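Local coordinates for protein N-(5'-phosphoribosyl)anthranilate isomerase (Thermococcus kodakarensis, PDB 5LHF) that catalyses the isomerisation of N-(5-phospho-beta-D-ribosyl)anthranilate to 1-(2-carboxyphenylamino)-1-deoxy-D-ribulose 5-phosphate, the third step of tryptophan biosynthesis from chorismate, at residues L19-A24 with M50-I55; V31-K36 with V58-T63; D146-A151 with I174-P179; V101-M106 with G126-D131. All blocks are in the same frame, centred on the assembly; numbering follows the deposited sequence.

Contact 1: L19-A24 with M50-I55; sequences LVERYA and MAEIPI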
loop_
_atom_site.group_PDB
_atom_site.type_symbol
_atom_site.label_atom_id
_atom_site.label_comp_id
_atom_site.label_asym_id
_atom_site.label_seq_id
_atom_site.Cartn_x
_atom_site.Cartn_y
_atom_site.Cartn_z
ATOM N N LEU A 19 14.813 0.335 10.738
ATOM C CA LEU A 19 14.677 -1.114 10.673
ATOM C C LEU A 19 14.120 -1.550 9.327
ATOM O O LEU A 19 14.709 -2.388 8.639
ATOM C CB LEU A 19 13.778 -1.613 11.807
ATOM C CG LEU A 19 13.391 -3.089 11.728
ATOM C CD1 LEU A 19 14.696 -3.914 11.707
ATOM C CD2 LEU A 19 12.466 -3.488 12.897
ATOM N N VAL A 20 12.991 -0.963 8.926
ATOM C CA VAL A 20 12.353 -1.302 7.656
ATOM C C VAL A 20 13.295 -1.068 6.479
ATOM O O VAL A 20 13.243 -1.794 5.479
ATOM C CB VAL A 20 11.047 -0.493 7.529
ATOM C CG1 VAL A 20 10.547 -0.457 6.098
ATOM C CG2 VAL A 20 10.004 -1.073 8.462
ATOM N N GLU A 21 14.163 -0.056 6.569
ATOM C CA GLU A 21 15.032 0.291 5.450
ATOM C C GLU A 21 16.059 -0.791 5.145
ATOM O O GLU A 21 16.621 -0.800 4.046
ATOM C CB GLU A 21 15.749 1.610 5.739
ATOM C CG GLU A 21 14.796 2.799 5.704
ATOM C CD GLU A 21 15.505 4.116 5.855
ATOM O OE1 GLU A 21 15.003 5.116 5.303
ATOM O OE2 GLU A 21 16.548 4.154 6.535
ATOM N N ARG A 22 16.308 -1.700 6.083
ATOM C CA ARG A 22 17.253 -2.776 5.830
ATOM C C ARG A 22 16.650 -3.892 4.994
ATOM O O ARG A 22 17.389 -4.772 4.527
ATOM C CB ARG A 22 17.770 -3.321 7.158
ATOM C CG ARG A 22 18.551 -2.287 7.949
ATOM C CD ARG A 22 19.641 -2.918 8.802
ATOM N NE ARG A 22 19.107 -3.829 9.812
ATOM C CZ ARG A 22 18.557 -3.437 10.955
ATOM N NH1 ARG A 22 18.459 -2.141 11.240
ATOM N NH2 ARG A 22 18.108 -4.344 11.809
ATOM N N TYR A 23 15.331 -3.858 4.767
ATOM C CA TYR A 23 14.640 -4.955 4.109
ATOM C C TYR A 23 13.741 -4.534 2.958
ATOM O O TYR A 23 13.702 -5.242 1.947
ATOM C CB TYR A 23 13.807 -5.737 5.137
ATOM C CG TYR A 23 14.631 -6.282 6.281
ATOM C CD1 TYR A 23 14.814 -5.537 7.452
ATOM C CD2 TYR A 23 15.242 -7.525 6.191
ATOM C CE1 TYR A 23 15.564 -6.036 8.499
ATOM C CE2 TYR A 23 15.996 -8.028 7.236
ATOM C CZ TYR A 23 16.154 -7.285 8.381
ATOM O OH TYR A 23 16.903 -7.794 9.417
ATOM N N ALA A 24 12.999 -3.427 3.086
ATOM C CA ALA A 24 11.908 -3.148 2.160
ATOM C C ALA A 24 12.372 -2.281 0.995
ATOM O O ALA A 24 13.314 -1.499 1.112
ATOM C CB ALA A 24 10.735 -2.449 2.875
ATOM N N MET A 50 14.400 11.971 6.605
ATOM C CA MET A 50 15.494 11.061 6.917
ATOM C C MET A 50 15.433 9.738 6.161
ATOM O O MET A 50 16.437 9.013 6.142
ATOM C CB MET A 50 15.533 10.806 8.423
ATOM C CG MET A 50 15.786 12.075 9.219
ATOM S SD MET A 50 17.327 12.904 8.756
ATOM C CE MET A 50 18.428 12.292 10.030
ATOM N N ALA A 51 14.321 9.425 5.485
ATOM C CA ALA A 51 14.203 8.136 4.809
ATOM C C ALA A 51 15.239 7.966 3.697
ATOM O O ALA A 51 15.549 8.904 2.953
ATOM C CB ALA A 51 12.792 7.956 4.240
ATOM N N GLU A 52 15.778 6.753 3.583
ATOM C CA GLU A 52 16.730 6.438 2.529
ATOM C C GLU A 52 16.158 5.504 1.463
ATOM O O GLU A 52 16.877 5.151 0.524
ATOM C CB GLU A 52 18.016 5.856 3.152
ATOM C CG GLU A 52 18.754 6.906 3.981
ATOM C CD GLU A 52 19.956 6.362 4.737
ATOM O OE1 GLU A 52 20.613 7.163 5.449
ATOM O OE2 GLU A 52 20.231 5.144 4.633
ATOM N N ILE A 53 14.894 5.100 1.582
ATOM C CA ILE A 53 14.136 4.437 0.512
ATOM C C ILE A 53 12.880 5.259 0.227
ATOM O O ILE A 53 12.520 6.134 1.029
ATOM C CB ILE A 53 13.755 2.991 0.886
ATOM C CG1 ILE A 53 12.728 2.986 2.022
ATOM C CG2 ILE A 53 15.001 2.157 1.228
ATOM C CD1 ILE A 53 12.360 1.578 2.520
ATOM N N PRO A 54 12.170 5.016 -0.876
ATOM C CA PRO A 54 10.911 5.735 -1.102
ATOM C C PRO A 54 9.965 5.564 0.079
ATOM O O PRO A 54 9.776 4.458 0.591
ATOM C CB PRO A 54 10.359 5.081 -2.374
ATOM C CG PRO A 54 11.574 4.663 -3.116
ATOM C CD PRO A 54 12.558 4.208 -2.052
ATOM N N ILE A 55 9.391 6.672 0.539
ATOM C CA ILE A 55 8.458 6.617 1.658
ATOM C C ILE A 55 7.154 7.287 1.234
ATOM O O ILE A 55 7.136 8.478 0.889
ATOM C CB ILE A 55 9.040 7.243 2.938
ATOM C CG1 ILE A 55 8.002 7.222 4.074
ATOM C CG2 ILE A 55 9.619 8.647 2.682
ATOM C CD1 ILE A 55 8.594 7.523 5.441
#
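Glu21 reaches across to the turn at Ala51 and Glu52 and meets the side chain of Glu52 at about a right angle. Its CG lies anti to its own carbonyl carbon (chi1 -70°), and the chain runs extended beyond it. The tip then meets the backbone: OE1 accepts from Glu52 N in a nearly straight bond, with an N-H...O angle of 172°. The 2.5 Å between Glu21 OE1 and Glu52 N is very short, and its exact value is doubtful. The two carboxylate planes are turned 23° apart, and Glu21 OE2 comes within 4.3 Å of Glu52 OE2. Ile53 crosses the Glu21 chain obliquely, CD1 against CG. This CD1 lies 4.2 Å from Glu21 CG and 3.5 Å from Ala24 O, with Ala24 CB and Val20 CG1 at longer range. Both segments lie where a helix of the TIM barrel passes to the next strand, 26-30 or 55-59. They lie at the N-terminal end of the strands, whereas this fold carries its active site at the C-terminal end. An alanine in place of Glu21 would probably leave Glu52 N without this acceptor and Arg18 without its salt bridge to OE2, and open a gap beside Ile53 CD1. Arg18 NH1 bonds to both Glu21 OE2 and Met50 O, so its positive charge probably offsets the repulsion between the two acids.

Contact 2: V31-K36 with V58-T63; sequences VNSRSK and VSTMKT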
loop_
_atom_site.group_PDB
_atom_site.type_symbol
_atom_site.label_atom_id
_atom_site.label_comp_id
_atom_site.label_asym_id
_atom_site.label_seq_id
_atom_site.Cartn_x
_atom_site.Cartn_y
_atom_site.Cartn_z
ATOM N N VAL A 31 -0.967 9.610 7.663
ATOM C CA VAL A 31 -1.424 10.892 8.191
ATOM C C VAL A 31 -2.909 11.047 7.898
ATOM O O VAL A 31 -3.446 10.453 6.961
ATOM C CB VAL A 31 -0.646 12.098 7.600
ATOM C CG1 VAL A 31 0.841 12.042 7.960
ATOM C CG2 VAL A 31 -0.857 12.208 6.076
ATOM N N ASN A 32 -3.565 11.883 8.706
ATOM C CA ASN A 32 -4.945 12.305 8.465
ATOM C C ASN A 32 -5.820 11.135 8.006
ATOM O O ASN A 32 -6.450 11.170 6.948
ATOM C CB ASN A 32 -4.991 13.461 7.451
ATOM C CG ASN A 32 -4.271 14.726 7.952
ATOM O OD1 ASN A 32 -4.206 14.981 9.151
ATOM N ND2 ASN A 32 -3.750 15.527 7.025
ATOM N N SER A 33 -5.822 10.068 8.810
ATOM C CA SER A 33 -6.586 8.861 8.516
ATOM C C SER A 33 -7.026 8.211 9.820
ATOM O O SER A 33 -6.397 8.389 10.868
ATOM C CB SER A 33 -5.766 7.827 7.719
ATOM O OG SER A 33 -5.216 8.376 6.533
ATOM N N ARG A 34 -8.112 7.435 9.730
ATOM C CA ARG A 34 -8.478 6.476 10.767
ATOM C C ARG A 34 -7.441 5.357 10.824
ATOM O O ARG A 34 -7.562 4.363 10.096
ATOM C CB ARG A 34 -9.866 5.884 10.489
ATOM C CG ARG A 34 -10.974 6.914 10.332
ATOM C CD ARG A 34 -12.267 6.295 9.797
ATOM N NE ARG A 34 -13.324 7.306 9.758
ATOM C CZ ARG A 34 -14.508 7.139 9.173
ATOM N NH1 ARG A 34 -14.803 5.987 8.571
ATOM N NH2 ARG A 34 -15.395 8.127 9.195
ATOM N N SER A 35 -6.423 5.500 11.671
ATOM C CA SER A 35 -5.353 4.508 11.711
ATOM C C SER A 35 -4.619 4.575 13.044
ATOM O O SER A 35 -4.340 5.665 13.550
ATOM C CB SER A 35 -4.364 4.731 10.563
ATOM O OG SER A 35 -3.189 3.955 10.723
ATOM N N LYS A 36 -4.302 3.391 13.588
ATOM C CA LYS A 36 -3.366 3.254 14.697
ATOM C C LYS A 36 -1.971 3.770 14.368
ATOM O O LYS A 36 -1.188 4.035 15.290
ATOM C CB LYS A 36 -3.232 1.781 15.098
ATOM C CG LYS A 36 -4.432 1.158 15.771
ATOM C CD LYS A 36 -4.090 -0.272 16.216
ATOM C CE LYS A 36 -4.938 -1.305 15.514
ATOM N NZ LYS A 36 -6.371 -1.074 15.834
ATOM N N VAL A 58 0.813 8.233 3.271
ATOM C CA VAL A 58 -0.356 7.369 3.120
ATOM C C VAL A 58 -1.552 8.030 3.792
ATOM O O VAL A 58 -1.473 8.402 4.972
ATOM C CB VAL A 58 -0.101 5.990 3.746
ATOM C CG1 VAL A 58 -1.315 5.104 3.562
ATOM C CG2 VAL A 58 1.192 5.339 3.185
ATOM N N SER A 59 -2.671 8.136 3.076
ATOM C CA SER A 59 -3.824 8.783 3.693
ATOM C C SER A 59 -5.121 8.435 2.981
ATOM O O SER A 59 -5.149 8.116 1.787
ATOM C CB SER A 59 -3.658 10.304 3.726
ATOM O OG SER A 59 -4.721 10.902 4.472
ATOM N N THR A 60 -6.208 8.563 3.735
ATOM C CA THR A 60 -7.557 8.466 3.202
ATOM C C THR A 60 -8.159 9.828 2.896
ATOM O O THR A 60 -9.348 9.902 2.568
ATOM C CB THR A 60 -8.452 7.726 4.190
ATOM O OG1 THR A 60 -8.426 8.429 5.438
ATOM C CG2 THR A 60 -7.942 6.302 4.398
ATOM N N MET A 61 -7.373 10.901 3.014
ATOM C CA MET A 61 -7.827 12.222 2.604
ATOM C C MET A 61 -8.536 12.154 1.261
ATOM O O MET A 61 -8.115 11.428 0.356
ATOM C CB MET A 61 -6.646 13.189 2.526
ATOM C CG MET A 61 -6.262 13.750 3.868
ATOM S SD MET A 61 -4.810 14.789 3.768
ATOM C CE MET A 61 -3.519 13.668 3.224
ATOM N N LYS A 62 -9.626 12.912 1.146
ATOM C CA LYS A 62 -10.544 12.802 0.021
ATOM C C LYS A 62 -10.405 13.919 -1.008
ATOM O O LYS A 62 -10.743 13.700 -2.176
ATOM C CB LYS A 62 -11.994 12.779 0.533
ATOM C CG LYS A 62 -12.266 11.727 1.605
ATOM C CD LYS A 62 -13.723 11.726 2.053
ATOM C CE LYS A 62 -14.657 11.350 0.910
ATOM N NZ LYS A 62 -14.399 9.981 0.377
ATOM N N THR A 63 -9.903 15.091 -0.619
ATOM C CA THR A 63 -9.974 16.276 -1.461
ATOM C C THR A 63 -8.589 16.809 -1.804
ATOM O O THR A 63 -7.619 16.609 -1.066
ATOM C CB THR A 63 -10.802 17.396 -0.796
ATOM O OG1 THR A 63 -10.038 18.036 0.241
ATOM C CG2 THR A 63 -12.072 16.841 -0.203
HETATM O O HOH W 1 -9.141 11.091 5.889
HETATM O O HOH W 2 -9.751 6.987 7.317
#
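Val31 N donates to Val58 O in a nearly straight bond of 3.0 Å, and from this sheet-like bond the two backbones diverge, with residues 31-34 and 58-61 running 67° apart. Asn32 turns the chain with left-handed backbone angles. Val31 O is gripped by two hydroxyls from opposite faces of its carbonyl plane. Ser59 OG, anti to its own backbone N (chi1 -173°), donates from one face at 2.8 Å. Ser33 OG donates from above the other face, also 2.8 Å from Val31 O. Each hydroxyl then accepts from a backbone N-H: Thr60 N binds Ser33 OG at 3.0 Å, and Met61 N binds Ser59 OG, which makes an ST turn. These loops follow strands 26-30 and 55-59 of the TIM barrel, so the contact lies at the C-terminal end of the strands, the end where this fold places its active site. Next to this, Asn32 CB rests on Met61 CG. Asn32 ND2 makes a weak bond to Met61 SD at 3.5 Å. The Met61 chain bends at its last torsion, and CE ends 4.2 Å from Val31 CG2. Val31 also packs on helix 41-50 and Met61 on helix 64-74. Two waters meet Thr60 OG1. One donates to Asn32 O, and the other accepts from Arg34 N at 3.0 Å.

Contact 3: D146-A151 with I174-P179; sequences DYRVSA and IRWVKP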
loop_
_atom_site.group_PDB
_atom_site.type_symbol
_atom_site.label_atom_id
_atom_site.label_comp_id
_atom_site.label_asym_id
_atom_site.label_seq_id
_atom_site.Cartn_x
_atom_site.Cartn_y
_atom_site.Cartn_z
ATOM N N ASP A 146 -11.469 -12.677 -2.702
ATOM C CA ASP A 146 -10.671 -11.498 -3.017
ATOM C C ASP A 146 -9.385 -11.878 -3.742
ATOM O O ASP A 146 -8.966 -11.180 -4.670
ATOM C CB ASP A 146 -10.369 -10.708 -1.745
ATOM C CG ASP A 146 -11.621 -10.129 -1.101
ATOM O OD1 ASP A 146 -12.719 -10.289 -1.670
ATOM O OD2 ASP A 146 -11.495 -9.500 -0.028
ATOM N N TYR A 147 -8.748 -12.982 -3.336
ATOM C CA TYR A 147 -7.566 -13.455 -4.059
ATOM C C TYR A 147 -7.901 -13.825 -5.504
ATOM O O TYR A 147 -7.115 -13.559 -6.421
ATOM C CB TYR A 147 -6.951 -14.664 -3.352
ATOM C CG TYR A 147 -6.212 -14.398 -2.051
ATOM C CD1 TYR A 147 -5.909 -13.110 -1.623
ATOM C CD2 TYR A 147 -5.819 -15.460 -1.244
ATOM C CE1 TYR A 147 -5.227 -12.897 -0.417
ATOM C CE2 TYR A 147 -5.141 -15.255 -0.049
ATOM C CZ TYR A 147 -4.852 -13.987 0.360
ATOM O OH TYR A 147 -4.177 -13.823 1.550
ATOM N N ARG A 148 -9.053 -14.461 -5.728
ATOM C CA ARG A 148 -9.415 -14.841 -7.093
ATOM C C ARG A 148 -9.613 -13.619 -7.977
ATOM O O ARG A 148 -9.229 -13.625 -9.153
ATOM C CB ARG A 148 -10.684 -15.690 -7.091
ATOM C CG ARG A 148 -10.512 -17.036 -6.470
ATOM C CD ARG A 148 -11.857 -17.635 -6.151
ATOM N NE ARG A 148 -11.785 -18.607 -5.070
ATOM C CZ ARG A 148 -11.343 -19.850 -5.209
ATOM N NH1 ARG A 148 -10.923 -20.281 -6.384
ATOM N NH2 ARG A 148 -11.321 -20.658 -4.169
ATOM N N VAL A 149 -10.233 -12.569 -7.433
ATOM C CA VAL A 149 -10.360 -11.318 -8.173
ATOM C C VAL A 149 -8.983 -10.737 -8.458
ATOM O O VAL A 149 -8.670 -10.360 -9.595
ATOM C CB VAL A 149 -11.234 -10.321 -7.391
ATOM C CG1 VAL A 149 -11.235 -8.954 -8.080
ATOM C CG2 VAL A 149 -12.655 -10.861 -7.230
ATOM N N SER A 150 -8.138 -10.660 -7.423
ATOM C CA SER A 150 -6.843 -10.011 -7.566
ATOM C C SER A 150 -5.971 -10.744 -8.572
ATOM O O SER A 150 -5.207 -10.115 -9.320
ATOM C CB SER A 150 -6.150 -9.929 -6.204
ATOM O OG SER A 150 -6.957 -9.211 -5.283
ATOM N N ALA A 151 -6.071 -12.078 -8.606
ATOM C CA ALA A 151 -5.269 -12.842 -9.552
ATOM C C ALA A 151 -5.597 -12.463 -10.991
ATOM O O ALA A 151 -4.700 -12.418 -11.842
ATOM C CB ALA A 151 -5.472 -14.341 -9.326
ATOM N N ILE A 174 0.902 -15.087 -2.365
ATOM C CA ILE A 174 1.761 -14.799 -3.508
ATOM C C ILE A 174 1.530 -15.814 -4.622
ATOM O O ILE A 174 1.299 -15.446 -5.776
ATOM C CB ILE A 174 3.238 -14.751 -3.079
ATOM C CG1 ILE A 174 3.529 -13.437 -2.351
ATOM C CG2 ILE A 174 4.156 -14.910 -4.299
ATOM C CD1 ILE A 174 4.845 -13.424 -1.511
ATOM N N ARG A 175 1.613 -17.105 -4.311
ATOM C CA ARG A 175 1.506 -18.032 -5.430
ATOM C C ARG A 175 0.076 -18.176 -5.937
ATOM O O ARG A 175 -0.122 -18.687 -7.049
ATOM C CB ARG A 175 2.135 -19.377 -5.061
ATOM C CG ARG A 175 3.675 -19.294 -5.003
ATOM C CD ARG A 175 4.335 -20.577 -4.489
ATOM N NE ARG A 175 4.178 -20.742 -3.046
ATOM C CZ ARG A 175 3.207 -21.449 -2.470
ATOM N NH1 ARG A 175 2.298 -22.064 -3.208
ATOM N NH2 ARG A 175 3.143 -21.535 -1.156
ATOM N N TRP A 176 -0.913 -17.676 -5.188
ATOM C CA TRP A 176 -2.291 -17.614 -5.671
ATOM C C TRP A 176 -2.508 -16.403 -6.573
ATOM O O TRP A 176 -3.052 -16.528 -7.676
ATOM C CB TRP A 176 -3.250 -17.580 -4.481
ATOM C CG TRP A 176 -4.705 -17.719 -4.792
ATOM C CD1 TRP A 176 -5.357 -17.359 -5.945
ATOM C CD2 TRP A 176 -5.705 -18.271 -3.926
ATOM N NE1 TRP A 176 -6.698 -17.653 -5.844
ATOM C CE2 TRP A 176 -6.936 -18.213 -4.615
ATOM C CE3 TRP A 176 -5.676 -18.806 -2.633
ATOM C CZ2 TRP A 176 -8.130 -18.666 -4.049
ATOM C CZ3 TRP A 176 -6.860 -19.257 -2.073
ATOM C CH2 TRP A 176 -8.070 -19.187 -2.783
ATOM N N VAL A 177 -2.072 -15.227 -6.131
ATOM C CA VAL A 177 -2.348 -13.996 -6.876
ATOM C C VAL A 177 -1.238 -13.664 -7.872
ATOM O O VAL A 177 -1.505 -13.041 -8.903
ATOM C CB VAL A 177 -2.566 -12.845 -5.882
ATOM C CG1 VAL A 177 -2.747 -11.495 -6.598
ATOM C CG2 VAL A 177 -3.761 -13.151 -4.990
ATOM N N LYS A 178 -0.007 -14.083 -7.582
ATOM C CA LYS A 178 1.176 -13.729 -8.363
ATOM C C LYS A 178 1.280 -12.220 -8.611
ATOM O O LYS A 178 1.335 -11.775 -9.762
ATOM C CB LYS A 178 1.218 -14.501 -9.675
ATOM C CG LYS A 178 1.304 -16.009 -9.489
ATOM C CD LYS A 178 1.408 -16.715 -10.823
ATOM C CE LYS A 178 1.763 -18.176 -10.634
ATOM N NZ LYS A 178 0.729 -18.881 -9.827
ATOM N N PRO A 179 1.338 -11.416 -7.557
ATOM C CA PRO A 179 1.467 -9.968 -7.718
ATOM C C PRO A 179 2.908 -9.579 -8.012
ATOM O O PRO A 179 3.848 -10.358 -7.817
ATOM C CB PRO A 179 1.026 -9.433 -6.350
ATOM C CG PRO A 179 1.542 -10.478 -5.404
ATOM C CD PRO A 179 1.391 -11.820 -6.140
HETATM O O HOH W 3 -2.239 -13.630 -11.577
#
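Ser150, which rests its CB on Val177 CG1, grips Asp146 O twice: N and OG come from opposite faces of the carbonyl plane, each 2.9 Å from Asp146 O. The hydroxyl is spent on its own helix, and CB makes the contact with Val177. Helices 143-156 and 170-177 are consecutive outer helices of the TIM barrel, and Ser150 and Val177 both also touch Leu161 on strand 160-162 between them in the chain. Trp176 contributes more surface than any other residue. Its CG, anti to the backbone N (chi1 -171°), starts the indole toward helix 143-156. Tyr147 CB sits over one face of the indole, 3.8 Å from the centroid of its five-membered ring, as a CH-pi contact. Further along the same residue, the Tyr147 ring turns its edge toward the indole face, with CD2 3.6 Å from Trp176 CE3. The pair is T-shaped, with planes at 68°. Arg148 meets the indole the other way round. Trp176 CZ2, on the indole rim, stands over the centre of the guanidinium face, 3.6 Å from Arg148 CZ, and the planes are 78° apart. An alanine in place of Trp176 would probably open a gap between the helices, leaving the Tyr147 ring edge without its aromatic face and the Arg148 guanidinium freer to turn. Val177 CG2 packs against Tyr147 CB and O, while Ala151 CB touches Trp176 O. Near the C-terminal end of helix 170-177, one water donates to both helices, lying 2.8 Å from Ala151 O and 2.8 Å from Val177 O.

Contact 4: V101-M106 with G126-D131; sequences VMKAFM and GQYEVD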
loop_
_atom_site.group_PDB
_atom_site.type_symbol
_atom_site.label_atom_id
_atom_site.label_comp_id
_atom_site.label_asym_id
_atom_site.label_seq_id
_atom_site.Cartn_x
_atom_site.Cartn_y
_atom_site.Cartn_z
ATOM N N VAL A 101 2.352 8.459 -7.501
ATOM C CA VAL A 101 1.123 8.037 -6.841
ATOM C C VAL A 101 0.988 6.522 -6.873
ATOM O O VAL A 101 1.151 5.893 -7.929
ATOM C CB VAL A 101 -0.120 8.692 -7.464
ATOM C CG1 VAL A 101 -1.368 8.265 -6.691
ATOM C CG2 VAL A 101 0.033 10.206 -7.464
ATOM N N MET A 102 0.677 5.945 -5.713
ATOM C CA MET A 102 0.143 4.592 -5.622
ATOM C C MET A 102 -1.311 4.729 -5.195
ATOM O O MET A 102 -1.604 5.356 -4.174
ATOM C CB MET A 102 0.947 3.728 -4.647
ATOM C CG MET A 102 0.354 2.313 -4.370
ATOM S SD MET A 102 1.563 0.974 -4.136
ATOM C CE MET A 102 2.586 1.666 -2.837
ATOM N N LYS A 103 -2.225 4.207 -6.003
ATOM C CA LYS A 103 -3.642 4.282 -5.687
ATOM C C LYS A 103 -4.095 2.952 -5.103
ATOM O O LYS A 103 -3.828 1.898 -5.682
ATOM C CB LYS A 103 -4.460 4.618 -6.935
ATOM C CG LYS A 103 -5.963 4.572 -6.716
ATOM C CD LYS A 103 -6.541 5.901 -6.239
ATOM C CE LYS A 103 -8.068 5.845 -6.286
ATOM N NZ LYS A 103 -8.642 5.037 -5.180
ATOM N N ALA A 104 -4.781 3.004 -3.966
ATOM C CA ALA A 104 -5.333 1.815 -3.329
ATOM C C ALA A 104 -6.793 1.616 -3.726
ATOM O O ALA A 104 -7.582 2.565 -3.738
ATOM C CB ALA A 104 -5.200 1.917 -1.806
ATOM N N PHE A 105 -7.144 0.372 -4.063
ATOM C CA PHE A 105 -8.496 -0.017 -4.443
ATOM C C PHE A 105 -8.986 -1.120 -3.519
ATOM O O PHE A 105 -8.271 -2.098 -3.283
ATOM C CB PHE A 105 -8.556 -0.526 -5.893
ATOM C CG PHE A 105 -8.242 0.517 -6.921
ATOM C CD1 PHE A 105 -9.247 1.311 -7.454
ATOM C CD2 PHE A 105 -6.940 0.707 -7.356
ATOM C CE1 PHE A 105 -8.956 2.275 -8.405
ATOM C CE2 PHE A 105 -6.646 1.666 -8.310
ATOM C CZ PHE A 105 -7.659 2.451 -8.837
ATOM N N MET A 106 -10.208 -0.980 -3.017
ATOM C CA MET A 106 -10.836 -2.088 -2.315
ATOM C C MET A 106 -11.248 -3.159 -3.319
ATOM O O MET A 106 -11.650 -2.858 -4.447
ATOM C CB MET A 106 -12.051 -1.609 -1.522
ATOM C CG MET A 106 -11.723 -0.714 -0.334
ATOM S SD MET A 106 -13.203 -0.122 0.524
ATOM C CE MET A 106 -14.012 0.792 -0.791
ATOM N N GLY A 126 -8.722 1.519 -14.785
ATOM C CA GLY A 126 -8.396 2.186 -16.038
ATOM C C GLY A 126 -8.613 3.688 -16.026
ATOM O O GLY A 126 -8.027 4.396 -16.851
ATOM N N GLN A 127 -9.431 4.191 -15.099
ATOM C CA GLN A 127 -9.713 5.623 -15.024
ATOM C C GLN A 127 -8.543 6.445 -14.503
ATOM O O GLN A 127 -8.563 7.675 -14.654
ATOM C CB GLN A 127 -10.935 5.863 -14.139
ATOM C CG GLN A 127 -12.151 5.027 -14.511
ATOM C CD GLN A 127 -13.369 5.362 -13.664
ATOM O OE1 GLN A 127 -13.334 6.278 -12.845
ATOM N NE2 GLN A 127 -14.453 4.615 -13.855
ATOM N N TYR A 128 -7.535 5.812 -13.899
ATOM C CA TYR A 128 -6.444 6.520 -13.250
ATOM C C TYR A 128 -5.152 6.382 -14.045
ATOM O O TYR A 128 -4.937 5.398 -14.761
ATOM C CB TYR A 128 -6.226 6.006 -11.817
ATOM C CG TYR A 128 -7.320 6.413 -10.860
ATOM C CD1 TYR A 128 -7.175 7.535 -10.049
ATOM C CD2 TYR A 128 -8.507 5.697 -10.780
ATOM C CE1 TYR A 128 -8.178 7.923 -9.176
ATOM C CE2 TYR A 128 -9.521 6.082 -9.910
ATOM C CZ TYR A 128 -9.347 7.200 -9.111
ATOM O OH TYR A 128 -10.330 7.596 -8.236
ATOM N N GLU A 129 -4.293 7.383 -13.902
ATOM C CA GLU A 129 -2.922 7.348 -14.402
ATOM C C GLU A 129 -2.014 7.457 -13.183
ATOM O O GLU A 129 -1.791 8.557 -12.667
ATOM C CB GLU A 129 -2.659 8.475 -15.400
ATOM C CG GLU A 129 -3.705 8.609 -16.503
ATOM C CD GLU A 129 -3.838 10.024 -17.016
ATOM O OE1 GLU A 129 -4.870 10.665 -16.726
ATOM O OE2 GLU A 129 -2.914 10.502 -17.705
ATOM N N VAL A 130 -1.495 6.322 -12.710
ATOM C CA VAL A 130 -0.697 6.285 -11.492
ATOM C C VAL A 130 0.501 5.371 -11.696
ATOM O O VAL A 130 0.523 4.520 -12.589
ATOM C CB VAL A 130 -1.525 5.831 -10.267
ATOM C CG1 VAL A 130 -2.445 6.959 -9.829
ATOM C CG2 VAL A 130 -2.342 4.591 -10.605
ATOM N N ASP A 131 1.525 5.587 -10.866
ATOM C CA ASP A 131 2.715 4.753 -10.931
ATOM C C ASP A 131 2.389 3.320 -10.532
ATOM O O ASP A 131 2.880 2.368 -11.150
ATOM C CB ASP A 131 3.811 5.334 -10.031
ATOM C CG ASP A 131 5.167 4.642 -10.214
ATOM O OD1 ASP A 131 5.627 4.524 -11.368
ATOM O OD2 ASP A 131 5.771 4.211 -9.200
HETATM O O HOH W 4 -11.481 5.253 -6.658
#
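Lys103 lays its aliphatic chain over one face of the Tyr128 ring, and this is the tightly packed part of the contact. CE comes 3.4 Å from Tyr128 CZ. The bend at chi2 (89°) puts CD over the same ring, toward its rim; a second bend, at chi4, sets NZ. Phe105 points its ring edge at the Tyr128 face in an offset edge-to-face pair, with planes at 79° and Phe105 CZ 3.9 Å from Tyr128 CD2. Nearer the start of the strand, Val101 and Val130 meet methyl to methyl, CG1 to CG1 at 3.6 Å. Val130 CB also rests on Val101 O. The segments belong to one beta-alpha-beta crossover of the TIM barrel, in which strand 100-106 leads through helix 114-126 and this loop to strand 132-136. Tyr128 and Val130 also touch Val90 of helix 87-97. The loose side is at Asp131, which is exposed to solvent and makes a weak, strongly bent bond from its N to Val101 O, 3.0 Å long. Elsewhere a water bridges the two segments: it donates to Tyr128 OH at 3.1 Å and accepts weakly from Lys103 NZ. Tyr128 OH is also bound to Met85 O. The buried Lys103 thus divides its roles: its carbons pack on the aromatic ring, while NZ bonds to Ala104 O and Ser83 O, carbonyls that would probably help to stabilise its positive charge.

All four contacts belong to one TIM barrel of eight parallel strands. Contacts 1 and 2 come first, and their segments alternate along the chain; contact 4 follows, then contact 3. Contact 1 joins connections at the N-terminal end of the strands, and contact 2 joins loops at the C-terminal end, their centres about 21 Å apart. Contacts 2 and 4 reach the same barrel sheet, with centres about 16 Å apart. Contact 3 lies in the outer helix layer, about 18 Å from contact 4 and about 26 Å from contact 2 between centres, and on the opposite side of the chain's centre from contact 2. Together they tie neighbouring strands, loops and helices at separate places round the barrel.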